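Long-range contacts in oxidoreductase (Azotobacter vinelandii, PDB 7D5M), which binds NAD and, as a homolog of inositol dehydrogenase, probably catalyses the NAD-dependent oxidation of a polyol or sugar-like substrate: residues I12-V17 with Q37-V42; R66-Y71 with A79-G84. All coordinates share one frame; numbering follows the deposited sequence.

In the fold
Both contacts lie in the NAD-binding Rossmann domain, on the same side of the chain's centre, with their own centres about 12 Å apart. Contact 1 pairs the first two parallel strands. Contact 2 follows it along the chain and joins the loops at the two ends of helix 71-78. The two touch directly. Arg13 NE lies 2.7 Å from Gly84 O, a probable hydrogen bond, and Arg66 CD packs 3.3 Å from Val42 O. Contact 1 leads to the cofactor: Val17 touches NAD, and the side chain of Met16 is about 8 Å from it. Contact 2 is more peripheral, with the Tyr68 side chain about 9 Å from NAD.

Contact 1: I12-V17 with Q37-V42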
# COMPACT_ATOMS: atom_id res chain seq x y z
N ILE A 12 17.72 24.42 -29.57
CA ILE A 12 17.40 23.92 -30.93
C ILE A 12 16.17 24.70 -31.43
O ILE A 12 15.15 24.76 -30.72
CB ILE A 12 17.12 22.40 -30.93
CG1 ILE A 12 18.28 21.56 -30.36
CG2 ILE A 12 16.72 21.93 -32.32
CD1 ILE A 12 19.56 21.62 -31.13
N ARG A 13 16.25 25.28 -32.63
CA ARG A 13 15.09 25.97 -33.24
C ARG A 13 14.07 24.90 -33.64
O ARG A 13 14.44 23.96 -34.37
CB ARG A 13 15.56 26.86 -34.40
CG ARG A 13 16.50 27.98 -33.95
CD ARG A 13 16.85 28.92 -35.09
NE ARG A 13 17.41 28.26 -36.26
CZ ARG A 13 18.70 28.01 -36.48
NH1 ARG A 13 19.63 28.34 -35.60
NH2 ARG A 13 19.06 27.40 -37.60
N TRP A 14 12.84 25.03 -33.15
CA TRP A 14 11.89 23.88 -33.06
C TRP A 14 10.48 24.25 -33.51
O TRP A 14 10.01 25.39 -33.27
CB TRP A 14 11.94 23.36 -31.62
CG TRP A 14 11.10 22.16 -31.31
CD1 TRP A 14 11.20 20.90 -31.82
CD2 TRP A 14 10.09 22.10 -30.29
NE1 TRP A 14 10.29 20.07 -31.22
CE2 TRP A 14 9.60 20.79 -30.27
CE3 TRP A 14 9.54 23.05 -29.41
CZ2 TRP A 14 8.57 20.40 -29.40
CZ3 TRP A 14 8.54 22.66 -28.55
CH2 TRP A 14 8.06 21.36 -28.55
N ALA A 15 9.80 23.27 -34.10
CA ALA A 15 8.39 23.33 -34.49
C ALA A 15 7.67 22.07 -33.99
O ALA A 15 8.32 21.02 -33.76
CB ALA A 15 8.27 23.43 -35.99
N MET A 16 6.36 22.18 -33.88
CA MET A 16 5.46 21.02 -33.71
C MET A 16 4.57 20.91 -34.94
O MET A 16 4.22 21.95 -35.53
CB MET A 16 4.61 21.15 -32.45
CG MET A 16 5.43 20.95 -31.20
SD MET A 16 4.35 20.66 -29.78
CE MET A 16 3.82 18.98 -30.11
N VAL A 17 4.26 19.68 -35.33
CA VAL A 17 3.12 19.35 -36.22
C VAL A 17 2.12 18.58 -35.37
O VAL A 17 2.51 17.55 -34.79
CB VAL A 17 3.56 18.56 -37.46
CG1 VAL A 17 2.39 18.37 -38.42
CG2 VAL A 17 4.72 19.23 -38.17
N GLN A 37 16.27 25.30 -21.44
CA GLN A 37 16.90 25.91 -22.63
C GLN A 37 17.23 24.82 -23.68
O GLN A 37 18.23 25.00 -24.41
CB GLN A 37 18.19 26.64 -22.23
CG GLN A 37 18.05 27.55 -21.01
CD GLN A 37 19.36 28.23 -20.66
OE1 GLN A 37 19.77 29.18 -21.31
NE2 GLN A 37 20.03 27.74 -19.62
N SER A 38 16.45 23.73 -23.77
CA SER A 38 16.74 22.63 -24.73
C SER A 38 16.31 23.02 -26.15
O SER A 38 17.13 22.94 -27.10
CB SER A 38 16.09 21.33 -24.32
OG SER A 38 16.74 20.79 -23.17
N PHE A 39 15.05 23.42 -26.29
CA PHE A 39 14.40 23.80 -27.57
C PHE A 39 13.72 25.16 -27.40
O PHE A 39 13.32 25.52 -26.27
CB PHE A 39 13.36 22.75 -28.00
CG PHE A 39 13.92 21.40 -28.33
CD1 PHE A 39 14.25 20.50 -27.33
CD2 PHE A 39 14.16 21.04 -29.65
CE1 PHE A 39 14.77 19.26 -27.65
CE2 PHE A 39 14.67 19.78 -29.96
CZ PHE A 39 14.99 18.90 -28.96
N ALA A 40 13.57 25.88 -28.51
CA ALA A 40 12.77 27.11 -28.62
C ALA A 40 11.69 26.89 -29.68
O ALA A 40 12.04 26.57 -30.84
CB ALA A 40 13.65 28.28 -28.98
N LEU A 41 10.42 27.07 -29.30
CA LEU A 41 9.26 26.90 -30.20
C LEU A 41 9.09 28.18 -31.02
O LEU A 41 8.58 29.19 -30.48
CB LEU A 41 8.00 26.59 -29.39
CG LEU A 41 6.75 26.36 -30.23
CD1 LEU A 41 6.90 25.14 -31.11
CD2 LEU A 41 5.52 26.24 -29.34
N VAL A 42 9.49 28.12 -32.29
CA VAL A 42 9.53 29.33 -33.17
C VAL A 42 8.53 29.18 -34.32
O VAL A 42 8.32 30.17 -35.03
CB VAL A 42 10.96 29.60 -33.68
CG1 VAL A 42 11.89 29.87 -32.52
CG2 VAL A 42 11.49 28.47 -34.55
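Trp14 and Phe39 meet edge to face, with Ile12 beside Phe39 and Leu41 beside the indole. All four side chains leave the same side of the sheet. The edge of the Phe39 ring is turned toward the five-membered ring of Trp14, the planes 55° apart and the centroids 4.8 Å apart. Phe39 CD2 makes the touch, 3.7 Å from Trp14 CG. Trp14 has CG anti to the backbone N (chi1 -178°), which leans the indole toward Phe39 and Leu41 on the next strand. The six-membered part of the indole reaches Leu41, with Trp14 CE3 3.8 Å from Leu41 CD1. The Ile12 side chain runs alongside that of Phe39. Ile12 CB sits 3.5 Å from Phe39 CD2, and Ile12 CG1 lies over a face of the phenyl ring.

The backbones run in parallel register. Ala40 N donates to Ile12 O, and Val42 N donates to Trp14 O at 2.9 Å in a nearly straight bond (169°). Ile12 N bonds to Ser38 O, while the bond from Trp14 N to Ala40 O is weak. Val42 CG2 packs against the backbone, 3.6 Å from Trp14 O.

Ala33 of helix 26-34 packs on Trp14 and Arg30 on Leu41, and helix 329-349 packs on Phe39. Trp14 NE1 is hydrogen-bonded to Ser89 OG, which ties the indole to strand 87-91. An alanine in place of Trp14 would probably open a gap under helix 26-34 and leave Phe39 and Leu41 without their aromatic partner and Ser89 OG without its N-H donor.

This is the opening beta-alpha-beta unit of the Rossmann fold. Its chemistry implies an apolar, partly aromatic filling between sheet and helices, with the indole's polar N-H satisfied inside the fold.

Contact 2: R66-Y71 with A79-G84; sequences RCYPDY and ARRPDG
The guanidinium groups of Arg66 and Arg81 lie flat on each other, planes 3° apart and centres 3.7 Å apart. Arg66 NE sits over the centre of the Arg81 group. Arg81 NE lies over the Arg66 group nearer its rim. At the edge of Arg66, close to its plane, are Asp83 O and a water. At the edge of Arg81 are the Asp83 carboxylate and a second water.

Asp83 binds both arginines, which probably helps to hold the stack. Arg81 grips it side-on with two nitrogens: NE reaches OD1 of Asp83 at 2.9 Å, and NH2 meets the syn lone pair of Asp83 OD2 at 3.2 Å. Arg66 NH2 donates to the backbone oxygen Asp83 O at 2.9 Å, from above the carbonyl plane. The bend in the Arg66 chain at chi3 (88°) helps to turn its guanidinium flat against that of Arg81. Arg66 NH1 is 3.5 Å from Asp83 OD2, but this oxygen lies well out of the guanidinium plane, so charge alone links them directly. The first water bridges the same two atoms.

The two positive groups probably tolerate this closeness because acids stand nearby. Glu78, in helix 71-78, forms a salt bridge with Arg66 NH2 and a hydrogen bond with Tyr68 OH. The second water links Tyr68 OH, 2.6 Å away, to Arg81 NH1.

Arg81 to Gly84 form a type I beta turn, closed by the bond from Gly84 N to Arg81 O. The whole is a stacked arginine pair within a salt-bridge network, joining the loops before and after helix 71-78 in the Rossmann domain.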
# COMPACT_ATOMS: atom_id res chain seq x y z
N ARG A 66 4.58 32.34 -38.75
CA ARG A 66 5.29 31.04 -38.65
C ARG A 66 4.35 29.97 -38.08
O ARG A 66 4.85 28.90 -37.68
CB ARG A 66 6.56 31.18 -37.80
CG ARG A 66 7.56 32.17 -38.37
CD ARG A 66 8.80 32.28 -37.51
NE ARG A 66 9.83 31.31 -37.86
CZ ARG A 66 11.03 31.26 -37.28
NH1 ARG A 66 11.33 32.13 -36.34
NH2 ARG A 66 11.91 30.35 -37.64
N CYS A 67 3.05 30.25 -38.03
CA CYS A 67 1.98 29.25 -37.83
C CYS A 67 1.47 28.86 -39.22
O CYS A 67 0.63 29.61 -39.77
CB CYS A 67 0.83 29.77 -36.98
SG CYS A 67 1.36 30.28 -35.32
N TYR A 68 2.00 27.78 -39.78
CA TYR A 68 1.72 27.35 -41.17
C TYR A 68 0.54 26.39 -41.19
O TYR A 68 0.25 25.72 -40.20
CB TYR A 68 2.97 26.71 -41.76
CG TYR A 68 4.20 27.58 -41.70
CD1 TYR A 68 4.47 28.51 -42.70
CD2 TYR A 68 5.11 27.46 -40.67
CE1 TYR A 68 5.60 29.31 -42.65
CE2 TYR A 68 6.26 28.24 -40.62
CZ TYR A 68 6.52 29.15 -41.63
OH TYR A 68 7.64 29.92 -41.59
N PRO A 69 -0.19 26.30 -42.32
CA PRO A 69 -1.37 25.43 -42.40
C PRO A 69 -1.07 23.93 -42.46
O PRO A 69 -1.98 23.15 -42.21
CB PRO A 69 -2.04 25.88 -43.71
CG PRO A 69 -0.90 26.41 -44.53
CD PRO A 69 -0.03 27.13 -43.53
N ASP A 70 0.16 23.54 -42.81
CA ASP A 70 0.53 22.11 -42.95
C ASP A 70 2.04 21.93 -42.80
O ASP A 70 2.81 22.91 -42.92
CB ASP A 70 0.11 21.58 -44.33
CG ASP A 70 0.94 22.19 -45.45
OD1 ASP A 70 0.79 23.40 -45.70
OD2 ASP A 70 1.78 21.49 -46.01
N TYR A 71 2.47 20.69 -42.61
CA TYR A 71 3.89 20.34 -42.41
C TYR A 71 4.72 20.64 -43.67
O TYR A 71 5.90 21.01 -43.50
CB TYR A 71 4.04 18.88 -41.96
CG TYR A 71 3.66 17.84 -42.98
CD1 TYR A 71 2.35 17.39 -43.09
CD2 TYR A 71 4.61 17.29 -43.82
CE1 TYR A 71 2.00 16.42 -44.02
CE2 TYR A 71 4.28 16.32 -44.74
CZ TYR A 71 2.97 15.87 -44.83
OH TYR A 71 2.67 14.93 -45.78
N ALA A 79 12.81 26.59 -44.40
CA ALA A 79 14.08 26.33 -45.14
C ALA A 79 14.61 27.65 -45.74
O ALA A 79 15.82 27.74 -45.99
CB ALA A 79 13.84 25.30 -46.22
N ARG A 80 13.73 28.62 -45.98
CA ARG A 80 14.09 29.90 -46.64
C ARG A 80 14.72 30.88 -45.64
O ARG A 80 15.37 31.84 -46.10
CB ARG A 80 12.85 30.53 -47.29
CG ARG A 80 12.28 29.73 -48.45
CD ARG A 80 11.14 30.53 -49.05
NE ARG A 80 10.37 29.84 -50.07
CZ ARG A 80 9.31 30.35 -50.68
NH1 ARG A 80 8.89 31.57 -50.38
NH2 ARG A 80 8.66 29.65 -51.59
N ARG A 81 14.56 30.65 -44.34
CA ARG A 81 15.00 31.61 -43.28
C ARG A 81 16.30 31.13 -42.64
O ARG A 81 16.42 29.97 -42.27
CB ARG A 81 13.97 31.74 -42.15
CG ARG A 81 12.51 31.72 -42.58
CD ARG A 81 11.60 31.71 -41.38
NE ARG A 81 11.93 32.73 -40.39
CZ ARG A 81 11.14 33.73 -40.00
NH1 ARG A 81 9.93 33.89 -40.50
NH2 ARG A 81 11.58 34.58 -39.09
N PRO A 82 17.27 32.04 -42.36
CA PRO A 82 18.49 31.65 -41.66
C PRO A 82 18.22 31.22 -40.21
O PRO A 82 19.02 30.49 -39.67
CB PRO A 82 19.35 32.92 -41.73
CG PRO A 82 18.34 34.04 -41.79
CD PRO A 82 17.21 33.49 -42.64
N ASP A 83 17.10 31.68 -39.63
CA ASP A 83 16.63 31.29 -38.27
C ASP A 83 15.53 30.21 -38.38
O ASP A 83 14.76 30.05 -37.42
CB ASP A 83 16.13 32.53 -37.53
CG ASP A 83 14.88 33.18 -38.12
OD1 ASP A 83 14.63 33.00 -39.33
OD2 ASP A 83 14.18 33.86 -37.36
N GLY A 84 15.49 29.48 -39.49
CA GLY A 84 14.51 28.39 -39.71
C GLY A 84 14.69 27.26 -38.72
O GLY A 84 15.79 27.11 -38.16
O HOH W 1 13.59 32.65 -34.81
O HOH W 2 8.43 32.22 -42.59